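Local coordinates for protein beta-lactamase OXA-2 (Salmonella typhimurium, PDB 1K38) that hydrolyses beta-lactam antibiotics such as oxacillin, as a class D serine beta-lactamase, and so confers antibiotic resistance, at residues P40-K45 and N215-N220; Q72-D77 and E105-E110; R117-K122 and L162-E167; G135-W138 and S142-I145; K156-E161 and T207-F212. All blocks are in the same frame, centred on the assembly; numbering follows the deposited sequence.

Interaction 1: P40-K45 and N215-N220; sequences PVRSKK and NIDTPN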
# COMPACT_ATOMS: atom_id res chain seq x y z
N PRO A 40 3.81 -5.79 -30.99
CA PRO A 40 5.12 -6.20 -30.48
C PRO A 40 6.27 -5.28 -30.88
O PRO A 40 7.16 -5.02 -30.08
CB PRO A 40 5.27 -7.62 -31.02
CG PRO A 40 4.38 -7.65 -32.22
CD PRO A 40 3.18 -6.87 -31.77
N VAL A 41 6.26 -4.78 -32.11
CA VAL A 41 7.34 -3.90 -32.54
C VAL A 41 7.35 -2.61 -31.72
O VAL A 41 8.41 -2.18 -31.25
CB VAL A 41 7.22 -3.57 -34.04
CG1 VAL A 41 8.28 -2.54 -34.42
CG2 VAL A 41 7.42 -4.83 -34.87
N ARG A 42 6.19 -1.99 -31.53
CA ARG A 42 6.16 -0.77 -30.75
C ARG A 42 6.47 -1.03 -29.29
O ARG A 42 7.01 -0.17 -28.59
CB ARG A 42 4.79 -0.08 -30.86
CG ARG A 42 4.72 1.22 -30.06
CD ARG A 42 3.47 2.02 -30.35
NE ARG A 42 3.36 3.15 -29.44
CZ ARG A 42 2.96 4.37 -29.78
NH1 ARG A 42 2.63 4.64 -31.04
NH2 ARG A 42 2.91 5.33 -28.87
N SER A 43 6.16 -2.24 -28.81
CA SER A 43 6.41 -2.57 -27.41
C SER A 43 7.90 -2.56 -27.08
O SER A 43 8.28 -2.48 -25.91
CB SER A 43 5.82 -3.93 -27.06
OG SER A 43 6.61 -5.00 -27.56
N LYS A 44 8.75 -2.62 -28.11
CA LYS A 44 10.19 -2.62 -27.91
C LYS A 44 10.83 -1.28 -28.29
O LYS A 44 12.05 -1.13 -28.20
CB LYS A 44 10.83 -3.76 -28.71
CG LYS A 44 10.33 -5.14 -28.30
CD LYS A 44 11.00 -6.25 -29.10
CE LYS A 44 12.49 -6.33 -28.81
NZ LYS A 44 12.77 -6.62 -27.37
N LYS A 45 10.01 -0.32 -28.71
CA LYS A 45 10.51 1.00 -29.09
C LYS A 45 10.70 1.87 -27.85
O LYS A 45 9.82 1.95 -26.99
CB LYS A 45 9.54 1.67 -30.06
CG LYS A 45 10.02 3.02 -30.58
CD LYS A 45 9.10 3.55 -31.67
CE LYS A 45 9.09 2.63 -32.88
NZ LYS A 45 10.43 2.49 -33.49
N ASN A 215 1.63 2.53 -23.71
CA ASN A 215 1.92 3.89 -24.13
C ASN A 215 1.11 4.13 -25.39
O ASN A 215 0.83 3.19 -26.15
CB ASN A 215 3.43 4.22 -24.29
CG ASN A 215 4.12 3.45 -25.40
OD1 ASN A 215 3.75 3.54 -26.57
ND2 ASN A 215 5.16 2.72 -25.03
N ILE A 216 0.67 5.36 -25.56
CA ILE A 216 -0.12 5.75 -26.72
C ILE A 216 0.27 7.14 -27.17
O ILE A 216 0.77 7.94 -26.38
CB ILE A 216 -1.64 5.81 -26.40
CG1 ILE A 216 -1.89 6.70 -25.17
CG2 ILE A 216 -2.19 4.40 -26.19
CD1 ILE A 216 -3.36 7.00 -24.93
N ASP A 217 0.05 7.44 -28.44
CA ASP A 217 0.35 8.77 -28.93
C ASP A 217 -0.81 9.63 -28.43
O ASP A 217 -1.91 9.13 -28.20
CB ASP A 217 0.39 8.80 -30.46
CG ASP A 217 1.48 7.92 -31.01
OD1 ASP A 217 2.54 7.81 -30.36
OD2 ASP A 217 1.29 7.35 -32.11
N THR A 218 -0.57 10.93 -28.26
CA THR A 218 -1.62 11.82 -27.78
C THR A 218 -1.81 13.02 -28.71
O THR A 218 -1.47 14.15 -28.36
CB THR A 218 -1.32 12.34 -26.36
OG1 THR A 218 -0.10 13.10 -26.36
CG2 THR A 218 -1.19 11.17 -25.39
N PRO A 219 -2.35 12.78 -29.92
CA PRO A 219 -2.58 13.87 -30.87
C PRO A 219 -3.54 14.93 -30.35
O PRO A 219 -3.50 16.09 -30.77
CB PRO A 219 -3.12 13.15 -32.10
CG PRO A 219 -3.79 11.95 -31.53
CD PRO A 219 -2.80 11.50 -30.48
N ASN A 220 -4.41 14.54 -29.42
CA ASN A 220 -5.36 15.49 -28.85
C ASN A 220 -4.86 16.02 -27.51
O ASN A 220 -5.62 16.59 -26.73
CB ASN A 220 -6.73 14.83 -28.70
CG ASN A 220 -7.25 14.27 -30.01
OD1 ASN A 220 -7.39 15.00 -30.99
ND2 ASN A 220 -7.53 12.98 -30.03
O HOH W 1 7.39 1.03 -26.13
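Arg-42 reaches strand 208-217 through its guanidinium, which holds Asn-215 and Asp-217 at once. The tight part is the grip on the amide oxygen of Asn-215. NE of Arg-42 lies 2.9 Å from OD1 of Asn-215 and meets it almost head-on, at a C=O...N angle of 165°. NH2 of Arg-42 bonds to the same OD1 at 3.0 Å, so one buried oxygen accepts two N-H groups, and it lies within 2° of the guanidinium plane. Arg-42 spans the gap with an extended chain from CG to NE, CG standing anti to the backbone N.

Asn-215 and Asp-217 lie two apart on the strand, where it runs antiparallel between 21-27 and 196-205 in the central sheet of the penicillin-recognising serine hydrolase fold. Met-196, Thr-22 and Tyr-47 pack round the Arg-42 side chain.

The looser side is the salt bridge. OD1 of Asp-217 is 2.9 Å from NH2 of Arg-42, but this nitrogen sits 61° out of the carboxylate plane. The second bond, from NH1 of Arg-42 to OD2 of Asp-217, is weak at 3.2 Å, and Asp-217 itself is partly exposed. On the far end of the Asn-215 amide, a water accepts from ND2 of Asn-215 at 3.0 Å and donates to the carbonyl oxygens of Arg-42 and Lys-45.

Interaction 2: Q72-D77 and E105-E110; sequences QIFRWD and ELFAKE
Phe-74 and Phe-107 both carry CG beside the backbone N and anti to the carbonyl carbon, with chi1 at -60° and -61°, and these torsions bring the far ends of their rings together between backbones that stay well apart. The nearest alpha carbons, CA of Phe-74 and CA of Leu-106, are 9.3 Å apart, which leaves the link to the side chains. CE1 of Phe-107 comes within 3.5 Å of CZ of Phe-74, and CZ of Phe-107 is 3.8 Å from CZ of Phe-74. Because CZ of Phe-74 lies near the plane of the Phe-107 ring and the two planes stand at 77°, Phe-107 turns its edge toward the face of Phe-74. With centroids 5.3 Å apart, this is an offset edge-to-face pair. Phe-107 also meets the ring of Tyr-104 edge-to-face and packs on Ala-61, while Phe-74 touches Val-67. The arrangement is apolar packing that joins the extended loop between helices 56-64 and 92-97 to helix 101-111, within the helical part of the beta-lactamase fold.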
# COMPACT_ATOMS: atom_id res chain seq x y z
N GLN A 72 8.58 14.26 4.81
CA GLN A 72 9.27 15.50 4.48
C GLN A 72 8.41 16.34 3.54
O GLN A 72 7.83 15.83 2.58
CB GLN A 72 10.62 15.21 3.82
CG GLN A 72 11.45 16.46 3.59
CD GLN A 72 12.84 16.16 3.07
OE1 GLN A 72 13.30 15.02 3.10
NE2 GLN A 72 13.54 17.20 2.62
N ILE A 73 8.33 17.63 3.83
CA ILE A 73 7.53 18.53 3.01
C ILE A 73 8.41 19.46 2.19
O ILE A 73 9.39 20.01 2.69
CB ILE A 73 6.59 19.39 3.90
CG1 ILE A 73 5.59 18.49 4.63
CG2 ILE A 73 5.87 20.43 3.04
CD1 ILE A 73 4.66 19.24 5.55
N PHE A 74 8.06 19.61 0.92
CA PHE A 74 8.80 20.49 0.02
C PHE A 74 7.90 21.69 -0.25
O PHE A 74 6.74 21.53 -0.64
CB PHE A 74 9.17 19.74 -1.26
CG PHE A 74 10.02 18.54 -1.00
CD1 PHE A 74 9.44 17.31 -0.70
CD2 PHE A 74 11.41 18.64 -0.97
CE1 PHE A 74 10.22 16.20 -0.37
CE2 PHE A 74 12.21 17.54 -0.64
CZ PHE A 74 11.61 16.32 -0.34
N ARG A 75 8.43 22.88 -0.03
CA ARG A 75 7.67 24.12 -0.20
C ARG A 75 7.50 24.64 -1.62
O ARG A 75 8.46 24.77 -2.37
CB ARG A 75 8.29 25.22 0.67
CG ARG A 75 8.48 24.81 2.13
CD ARG A 75 7.16 24.45 2.78
NE ARG A 75 7.35 23.89 4.12
CZ ARG A 75 6.36 23.49 4.91
NH1 ARG A 75 5.10 23.59 4.51
NH2 ARG A 75 6.63 22.99 6.11
N TRP A 76 6.25 24.93 -1.96
CA TRP A 76 5.87 25.46 -3.27
C TRP A 76 6.35 26.92 -3.35
O TRP A 76 6.25 27.66 -2.38
CB TRP A 76 4.35 25.38 -3.42
CG TRP A 76 3.78 26.05 -4.64
CD1 TRP A 76 4.18 25.90 -5.93
CD2 TRP A 76 2.64 26.93 -4.67
NE1 TRP A 76 3.37 26.63 -6.77
CE2 TRP A 76 2.42 27.27 -6.02
CE3 TRP A 76 1.80 27.46 -3.69
CZ2 TRP A 76 1.38 28.12 -6.42
CZ3 TRP A 76 0.76 28.31 -4.08
CH2 TRP A 76 0.56 28.63 -5.43
N ASP A 77 6.88 27.31 -4.51
CA ASP A 77 7.38 28.66 -4.70
C ASP A 77 6.30 29.71 -4.95
O ASP A 77 6.60 30.91 -5.03
CB ASP A 77 8.39 28.70 -5.86
CG ASP A 77 7.86 28.06 -7.13
OD1 ASP A 77 6.65 28.16 -7.39
OD2 ASP A 77 8.67 27.45 -7.86
N GLU A 105 12.68 17.87 -9.76
CA GLU A 105 13.73 18.69 -10.37
C GLU A 105 14.69 19.02 -9.23
O GLU A 105 15.90 19.09 -9.42
CB GLU A 105 13.14 19.97 -10.96
CG GLU A 105 12.38 19.75 -12.26
CD GLU A 105 11.76 21.03 -12.79
OE1 GLU A 105 12.47 22.05 -12.88
OE2 GLU A 105 10.55 21.02 -13.11
N LEU A 106 14.13 19.22 -8.04
CA LEU A 106 14.93 19.51 -6.86
C LEU A 106 15.84 18.33 -6.57
O LEU A 106 17.03 18.49 -6.29
CB LEU A 106 14.03 19.79 -5.65
CG LEU A 106 13.49 21.22 -5.48
CD1 LEU A 106 14.61 22.12 -4.99
CD2 LEU A 106 12.91 21.74 -6.78
N PHE A 107 15.28 17.12 -6.63
CA PHE A 107 16.06 15.91 -6.38
C PHE A 107 17.17 15.78 -7.41
O PHE A 107 18.31 15.47 -7.08
CB PHE A 107 15.19 14.65 -6.45
CG PHE A 107 14.07 14.61 -5.44
CD1 PHE A 107 14.12 15.36 -4.27
CD2 PHE A 107 12.98 13.76 -5.66
CE1 PHE A 107 13.10 15.27 -3.33
CE2 PHE A 107 11.96 13.67 -4.72
CZ PHE A 107 12.01 14.42 -3.55
N ALA A 108 16.82 15.99 -8.68
CA ALA A 108 17.78 15.88 -9.77
C ALA A 108 18.97 16.81 -9.56
O ALA A 108 20.12 16.42 -9.79
CB ALA A 108 17.09 16.18 -11.10
N LYS A 109 18.70 18.04 -9.13
CA LYS A 109 19.75 19.02 -8.90
C LYS A 109 20.69 18.54 -7.80
O LYS A 109 21.91 18.63 -7.93
CB LYS A 109 19.14 20.37 -8.52
CG LYS A 109 20.15 21.48 -8.32
CD LYS A 109 19.47 22.78 -7.95
CE LYS A 109 20.49 23.89 -7.73
NZ LYS A 109 21.30 24.16 -8.95
N GLU A 110 20.12 18.02 -6.71
CA GLU A 110 20.93 17.54 -5.60
C GLU A 110 21.69 16.26 -5.94
O GLU A 110 22.83 16.08 -5.50
CB GLU A 110 20.05 17.30 -4.37
CG GLU A 110 20.78 16.62 -3.22
CD GLU A 110 20.03 16.75 -1.90
OE1 GLU A 110 20.44 16.08 -0.92
OE2 GLU A 110 19.06 17.52 -1.84

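Interaction 3: R117-K122 and L162-E167; sequences RRYLKK and LPFRVE
Lys-122, at the end of helix 113-122, runs alongside Pro-163 in the opposite direction. From CB the chain sets out in the crowded position, with CG between the backbone N and the carbonyl carbon, although the exact placing of CG is doubtful. CD comes next, its closest approach to the aromatic residue being 4.4 Å to CZ of Phe-164. A bend at chi3 (-53°) then brings CE to 4.1 Å from CG of Pro-163. The tip, NZ of Lys-122, ends 2.9 Å from a water that donates to O of Pro-163, the central residue of an inverse gamma turn. NZ stands 5.9 Å from the centroid of the Phe-164 ring, so any cation-pi attraction is at most weak.

Deeper in, CE1 of Phe-164 approaches CE1 of Tyr-119 at 3.8 Å. The planes are inclined at 36°, an oblique meeting that is neither a stack nor an edge-to-face pair. The tyrosine is held from other sides as well: its OH bonds to Asp-63, and its ring stacks on Phe-60. Phe-164 packs in addition on Leu-59 of helix 56-64.

No direct hydrogen bond crosses between the segments. The chemistry therefore implies a contact resting on apolar packing, with buried rings inside and an exposed lysine and proline outside, where one water supplies the polar link between helix 113-122 and the turn before helix 166-175.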
# COMPACT_ATOMS: atom_id res chain seq x y z
N ARG A 117 23.80 9.18 -13.71
CA ARG A 117 24.27 8.23 -14.70
C ARG A 117 24.60 6.90 -14.04
O ARG A 117 24.26 5.84 -14.56
CB ARG A 117 25.52 8.78 -15.41
CG ARG A 117 25.24 9.97 -16.31
CD ARG A 117 26.52 10.53 -16.93
NE ARG A 117 26.24 11.68 -17.78
CZ ARG A 117 25.67 11.61 -18.98
NH1 ARG A 117 25.31 10.43 -19.48
NH2 ARG A 117 25.45 12.72 -19.68
N ARG A 118 25.26 6.96 -12.88
CA ARG A 118 25.61 5.74 -12.17
C ARG A 118 24.37 4.97 -11.72
O ARG A 118 24.32 3.75 -11.84
CB ARG A 118 26.49 6.06 -10.95
CG ARG A 118 27.93 6.42 -11.31
CD ARG A 118 28.83 6.38 -10.08
NE ARG A 118 28.52 7.43 -9.12
CZ ARG A 118 28.75 8.73 -9.33
NH1 ARG A 118 29.29 9.13 -10.48
NH2 ARG A 118 28.44 9.62 -8.40
N TYR A 119 23.37 5.69 -11.22
CA TYR A 119 22.13 5.06 -10.77
C TYR A 119 21.42 4.38 -11.94
O TYR A 119 20.98 3.24 -11.84
CB TYR A 119 21.18 6.08 -10.15
CG TYR A 119 21.46 6.44 -8.71
CD1 TYR A 119 21.68 5.45 -7.75
CD2 TYR A 119 21.44 7.77 -8.30
CE1 TYR A 119 21.87 5.78 -6.41
CE2 TYR A 119 21.63 8.11 -6.96
CZ TYR A 119 21.84 7.11 -6.03
OH TYR A 119 22.00 7.45 -4.70
N LEU A 120 21.31 5.10 -13.06
CA LEU A 120 20.64 4.56 -14.24
C LEU A 120 21.35 3.32 -14.75
O LEU A 120 20.71 2.36 -15.18
CB LEU A 120 20.57 5.62 -15.34
CG LEU A 120 19.54 6.74 -15.13
CD1 LEU A 120 19.80 7.89 -16.10
CD2 LEU A 120 18.14 6.16 -15.33
N LYS A 121 22.68 3.34 -14.69
CA LYS A 121 23.47 2.20 -15.14
C LYS A 121 23.30 1.00 -14.22
O LYS A 121 23.21 -0.14 -14.69
CB LYS A 121 24.95 2.58 -15.22
CG LYS A 121 25.82 1.53 -15.89
CD LYS A 121 27.29 1.94 -15.91
CE LYS A 121 27.96 1.75 -14.55
NZ LYS A 121 27.30 2.52 -13.46
N LYS A 122 23.23 1.24 -12.91
CA LYS A 122 23.09 0.14 -11.97
C LYS A 122 21.74 -0.59 -12.08
O LYS A 122 21.64 -1.75 -11.69
CB LYS A 122 23.32 0.62 -10.53
CG LYS A 122 22.22 1.45 -9.92
CD LYS A 122 22.72 2.21 -8.69
CE LYS A 122 23.40 1.28 -7.69
NZ LYS A 122 24.06 2.03 -6.57
N LEU A 162 15.90 -4.69 -6.85
CA LEU A 162 16.70 -3.55 -7.29
C LEU A 162 17.80 -3.29 -6.28
O LEU A 162 17.66 -3.60 -5.09
CB LEU A 162 15.81 -2.32 -7.47
CG LEU A 162 14.76 -2.41 -8.58
CD1 LEU A 162 13.87 -1.18 -8.53
CD2 LEU A 162 15.43 -2.54 -9.95
N PRO A 163 18.93 -2.70 -6.73
CA PRO A 163 20.07 -2.39 -5.86
C PRO A 163 19.86 -1.16 -4.99
O PRO A 163 20.66 -0.22 -5.02
CB PRO A 163 21.21 -2.23 -6.85
CG PRO A 163 20.52 -1.57 -8.00
CD PRO A 163 19.23 -2.37 -8.13
N PHE A 164 18.79 -1.17 -4.21
CA PHE A 164 18.45 -0.08 -3.30
C PHE A 164 17.95 -0.72 -2.01
O PHE A 164 17.55 -1.88 -2.01
CB PHE A 164 17.34 0.79 -3.89
CG PHE A 164 17.75 1.56 -5.10
CD1 PHE A 164 18.46 2.75 -4.98
CD2 PHE A 164 17.45 1.09 -6.37
CE1 PHE A 164 18.88 3.45 -6.11
CE2 PHE A 164 17.86 1.79 -7.51
CZ PHE A 164 18.57 2.97 -7.37
N ARG A 165 17.97 0.04 -0.92
CA ARG A 165 17.47 -0.47 0.36
C ARG A 165 16.07 -1.01 0.15
O ARG A 165 15.25 -0.38 -0.52
CB ARG A 165 17.40 0.64 1.40
CG ARG A 165 18.73 1.24 1.81
CD ARG A 165 18.50 2.40 2.78
NE ARG A 165 19.75 3.03 3.20
CZ ARG A 165 20.21 3.02 4.45
NH1 ARG A 165 19.52 2.42 5.41
NH2 ARG A 165 21.36 3.62 4.74
N VAL A 166 15.78 -2.18 0.73
CA VAL A 166 14.44 -2.74 0.59
C VAL A 166 13.41 -1.76 1.16
O VAL A 166 12.29 -1.66 0.64
CB VAL A 166 14.34 -4.11 1.28
CG1 VAL A 166 12.87 -4.55 1.39
CG2 VAL A 166 15.13 -5.14 0.49
N GLU A 167 13.77 -1.03 2.21
CA GLU A 167 12.83 -0.07 2.78
C GLU A 167 12.42 0.97 1.73
O GLU A 167 11.26 1.39 1.68
CB GLU A 167 13.41 0.63 4.02
CG GLU A 167 14.68 1.44 3.79
CD GLU A 167 15.00 2.36 4.96
OE1 GLU A 167 14.13 3.19 5.31
OE2 GLU A 167 16.11 2.26 5.52
O HOH W 2 21.87 2.35 -4.68

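Interaction 4: G135-W138 and S142-I145; sequences GDYW and SLAI
Tyr-137 and Leu-143 meet where two irregular loop segments come close, CA of Trp-138 and CA of Leu-143 being 5.6 Å apart with no direct backbone hydrogen bond between them. A water lies between two carbonyl oxygens, 2.9 Å from O of Tyr-137 and 2.8 Å from O of Leu-143. Leu-143 points its CB toward the other segment, where it packs 3.6 Å from O of Tyr-137. With CG anti to the backbone N (chi1 -172°) and chi2 at 61°, CD2 of Leu-143 arrives at the rim of the tyrosine ring, 3.9 Å from CE2 of Tyr-137 and near the ring plane. The same CD2 of Leu-143 touches CB of Trp-138 at 4.2 Å. One face of the Tyr-137 ring is occupied by CE3 of Trp-138. The indole NE1 of Trp-138 bonds to the carboxylated lysine at position 54, and its side chain lies about 5 Å from that of Ser-51, the predicted acyl-ester serine. Tyr-137 packs on helix 113-122, Trp-138 on helix 101-111, and the loop leads on into helix 147-158.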
# COMPACT_ATOMS: atom_id res chain seq x y z
N GLY A 135 16.94 20.45 -16.99
CA GLY A 135 17.12 19.71 -15.75
C GLY A 135 16.37 18.40 -15.73
O GLY A 135 16.86 17.40 -15.19
N ASP A 136 15.17 18.39 -16.31
CA ASP A 136 14.34 17.20 -16.35
C ASP A 136 14.70 16.31 -17.55
O ASP A 136 14.01 16.32 -18.57
CB ASP A 136 12.86 17.59 -16.39
CG ASP A 136 12.53 18.55 -17.52
OD1 ASP A 136 13.32 19.50 -17.74
OD2 ASP A 136 11.49 18.37 -18.17
N TYR A 137 15.77 15.54 -17.40
CA TYR A 137 16.23 14.65 -18.46
C TYR A 137 15.24 13.52 -18.77
O TYR A 137 15.34 12.88 -19.81
CB TYR A 137 17.58 14.03 -18.10
CG TYR A 137 17.60 13.20 -16.82
CD1 TYR A 137 17.96 13.77 -15.60
CD2 TYR A 137 17.31 11.84 -16.85
CE1 TYR A 137 18.04 13.00 -14.43
CE2 TYR A 137 17.38 11.06 -15.69
CZ TYR A 137 17.75 11.65 -14.49
OH TYR A 137 17.86 10.87 -13.35
N TRP A 138 14.30 13.29 -17.86
CA TRP A 138 13.32 12.23 -18.06
C TRP A 138 12.08 12.69 -18.80
O TRP A 138 11.16 11.91 -19.05
CB TRP A 138 12.93 11.63 -16.70
CG TRP A 138 12.29 12.62 -15.79
CD1 TRP A 138 10.95 12.82 -15.61
CD2 TRP A 138 12.95 13.58 -14.95
NE1 TRP A 138 10.74 13.85 -14.71
CE2 TRP A 138 11.95 14.33 -14.29
CE3 TRP A 138 14.30 13.87 -14.69
CZ2 TRP A 138 12.25 15.36 -13.39
CZ3 TRP A 138 14.60 14.90 -13.80
CH2 TRP A 138 13.58 15.63 -13.16
N SER A 142 17.60 12.96 -22.95
CA SER A 142 17.94 11.83 -23.81
C SER A 142 17.42 10.48 -23.32
O SER A 142 17.42 9.51 -24.07
CB SER A 142 19.46 11.75 -23.97
OG SER A 142 19.99 12.95 -24.50
N LEU A 143 16.99 10.43 -22.06
CA LEU A 143 16.51 9.17 -21.49
C LEU A 143 15.30 8.58 -22.22
O LEU A 143 14.31 9.27 -22.49
CB LEU A 143 16.17 9.37 -20.01
CG LEU A 143 15.83 8.08 -19.24
CD1 LEU A 143 17.03 7.14 -19.26
CD2 LEU A 143 15.45 8.43 -17.81
N ALA A 144 15.38 7.29 -22.54
CA ALA A 144 14.29 6.60 -23.23
C ALA A 144 14.24 5.14 -22.82
O ALA A 144 15.27 4.52 -22.56
CB ALA A 144 14.48 6.72 -24.74
N ILE A 145 13.03 4.59 -22.77
CA ILE A 145 12.82 3.20 -22.37
C ILE A 145 11.58 2.63 -23.07
O ILE A 145 10.64 3.36 -23.36
CB ILE A 145 12.66 3.13 -20.82
CG1 ILE A 145 12.56 1.68 -20.35
CG2 ILE A 145 11.43 3.94 -20.40
CD1 ILE A 145 12.63 1.52 -18.83
O HOH W 3 13.34 11.75 -21.66

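Interaction 5: K156-E161 and T207-F212; sequences KLYRNE and TGSVFF
Tyr-158, in the last turn of helix 147-158, receives side chains from the beginning of strand 208-217. Just beyond it a Schellman motif ends the helix: Asn-160 has a positive phi, N of Glu-161 bonds back to O of Lys-156 at 2.8 Å, and N of Asn-160 to O of Leu-157 at 3.0 Å.

Gly-208 opens the strand, also with a positive phi. Ser-209 follows and lies over the tyrosine ring: CB of Ser-209 is 4.3 Å from the Tyr-158 ring centroid and 27° off its normal, a CH-pi contact. OG of Ser-209 lies 3.0 Å from OH of Tyr-158.

Val-210 turns to the other side of the sheet, onto Leu-236 of helix 226-238. Phe-211 then returns to the contact, its CZ lying 3.6 Å from CD2 of Tyr-158. Its ring presents an edge to the tyrosine face, with centroids 5.4 Å apart and planes at 82°, an edge-to-face pair. Tyr-158 reaches this place with CG anti to its own backbone N (chi1 173°), pointing from the helix to the strand. Trp-202 of the same chain and Phe-71 of the second subunit each meet its ring edge-to-face. Tyr-158, Ser-209 and Phe-211 thus pack the end of a helix onto one face of the central beta-sheet.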
# COMPACT_ATOMS: atom_id res chain seq x y z
N LYS A 156 11.34 -6.31 -11.15
CA LYS A 156 12.45 -6.29 -10.21
C LYS A 156 12.04 -5.55 -8.94
O LYS A 156 12.33 -6.00 -7.83
CB LYS A 156 13.69 -5.64 -10.85
CG LYS A 156 14.31 -6.51 -11.94
CD LYS A 156 15.63 -5.94 -12.45
CE LYS A 156 15.43 -4.68 -13.25
NZ LYS A 156 16.69 -4.30 -13.96
N LEU A 157 11.35 -4.43 -9.10
CA LEU A 157 10.88 -3.64 -7.96
C LEU A 157 9.93 -4.49 -7.11
O LEU A 157 10.02 -4.52 -5.89
CB LEU A 157 10.15 -2.39 -8.45
CG LEU A 157 9.50 -1.51 -7.37
CD1 LEU A 157 10.55 -1.03 -6.38
CD2 LEU A 157 8.80 -0.31 -8.03
N TYR A 158 9.01 -5.17 -7.79
CA TYR A 158 8.04 -6.03 -7.12
C TYR A 158 8.74 -7.07 -6.25
O TYR A 158 8.34 -7.32 -5.11
CB TYR A 158 7.18 -6.73 -8.18
CG TYR A 158 6.24 -7.79 -7.65
CD1 TYR A 158 5.14 -7.43 -6.86
CD2 TYR A 158 6.43 -9.13 -7.94
CE1 TYR A 158 4.26 -8.40 -6.39
CE2 TYR A 158 5.55 -10.11 -7.47
CZ TYR A 158 4.47 -9.73 -6.70
OH TYR A 158 3.58 -10.69 -6.26
N ARG A 159 9.81 -7.66 -6.79
CA ARG A 159 10.56 -8.70 -6.09
C ARG A 159 11.61 -8.17 -5.12
O ARG A 159 12.32 -8.96 -4.49
CB ARG A 159 11.24 -9.61 -7.12
CG ARG A 159 10.29 -10.35 -8.05
CD ARG A 159 9.59 -11.49 -7.32
NE ARG A 159 8.60 -12.15 -8.17
CZ ARG A 159 7.89 -13.21 -7.80
NH1 ARG A 159 8.06 -13.74 -6.60
NH2 ARG A 159 6.99 -13.73 -8.63
N ASN A 160 11.71 -6.85 -4.99
CA ASN A 160 12.69 -6.22 -4.10
C ASN A 160 14.10 -6.53 -4.58
O ASN A 160 15.04 -6.57 -3.79
CB ASN A 160 12.51 -6.73 -2.67
CG ASN A 160 11.11 -6.46 -2.13
OD1 ASN A 160 10.65 -5.32 -2.11
ND2 ASN A 160 10.43 -7.53 -1.69
N GLU A 161 14.25 -6.73 -5.89
CA GLU A 161 15.54 -7.08 -6.49
C GLU A 161 16.40 -5.92 -6.98
O GLU A 161 17.50 -6.14 -7.48
CB GLU A 161 15.32 -8.03 -7.67
CG GLU A 161 14.55 -9.28 -7.34
CD GLU A 161 14.31 -10.14 -8.56
OE1 GLU A 161 14.10 -9.57 -9.65
OE2 GLU A 161 14.32 -11.38 -8.43
N THR A 207 -2.95 -15.00 -5.94
CA THR A 207 -2.18 -15.99 -6.69
C THR A 207 -1.01 -15.43 -7.50
O THR A 207 -0.24 -16.18 -8.09
CB THR A 207 -3.09 -16.78 -7.65
OG1 THR A 207 -3.70 -15.89 -8.59
CG2 THR A 207 -4.18 -17.51 -6.88
N GLY A 208 -0.87 -14.11 -7.52
CA GLY A 208 0.21 -13.51 -8.27
C GLY A 208 -0.13 -12.12 -8.78
O GLY A 208 -1.26 -11.65 -8.63
N SER A 209 0.85 -11.47 -9.40
CA SER A 209 0.65 -10.13 -9.92
C SER A 209 0.59 -10.07 -11.43
O SER A 209 1.21 -10.87 -12.13
CB SER A 209 1.76 -9.21 -9.41
OG SER A 209 1.67 -9.08 -8.00
N VAL A 210 -0.17 -9.10 -11.93
CA VAL A 210 -0.31 -8.90 -13.36
C VAL A 210 0.30 -7.55 -13.71
O VAL A 210 -0.24 -6.51 -13.34
CB VAL A 210 -1.80 -8.92 -13.77
CG1 VAL A 210 -1.93 -8.80 -15.29
CG2 VAL A 210 -2.46 -10.20 -13.28
N PHE A 211 1.43 -7.57 -14.40
CA PHE A 211 2.12 -6.33 -14.77
C PHE A 211 1.65 -5.80 -16.11
O PHE A 211 1.27 -6.56 -16.99
CB PHE A 211 3.63 -6.57 -14.85
CG PHE A 211 4.23 -7.05 -13.57
CD1 PHE A 211 4.16 -8.39 -13.22
CD2 PHE A 211 4.82 -6.15 -12.70
CE1 PHE A 211 4.69 -8.83 -12.00
CE2 PHE A 211 5.35 -6.58 -11.48
CZ PHE A 211 5.28 -7.93 -11.14
N PHE A 212 1.67 -4.48 -16.25
CA PHE A 212 1.27 -3.87 -17.51
C PHE A 212 2.09 -2.63 -17.81
O PHE A 212 2.59 -1.95 -16.90
CB PHE A 212 -0.22 -3.49 -17.51
CG PHE A 212 -0.59 -2.45 -16.50
CD1 PHE A 212 -1.03 -2.83 -15.24
CD2 PHE A 212 -0.48 -1.09 -16.80
CE1 PHE A 212 -1.37 -1.87 -14.28
CE2 PHE A 212 -0.81 -0.12 -15.85
CZ PHE A 212 -1.26 -0.51 -14.59

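In the fold
Interactions 1 and 5 share strand 208-217 but differ in chemistry: 1 uses charge and hydrogen bonds in a partly buried place, whereas 5 is buried aromatic packing. Interactions 2 and 3 are partly buried ring contacts of the successive helices 101-111 and 113-122; of these two, interaction 3 alone adds an exposed, water-linked edge. Interaction 4 is buried and touches both: Trp-138 packs on Ala-108 and Glu-105, and Tyr-137 and Leu-143 on Leu-120. Interactions 3 and 5 interlock along the chain, with Leu-162 against Lys-156 and Leu-157, and both touch the second subunit. Interactions 1 and 2 lie on opposite sides of the chain's centre, their own centres about 31 Å apart.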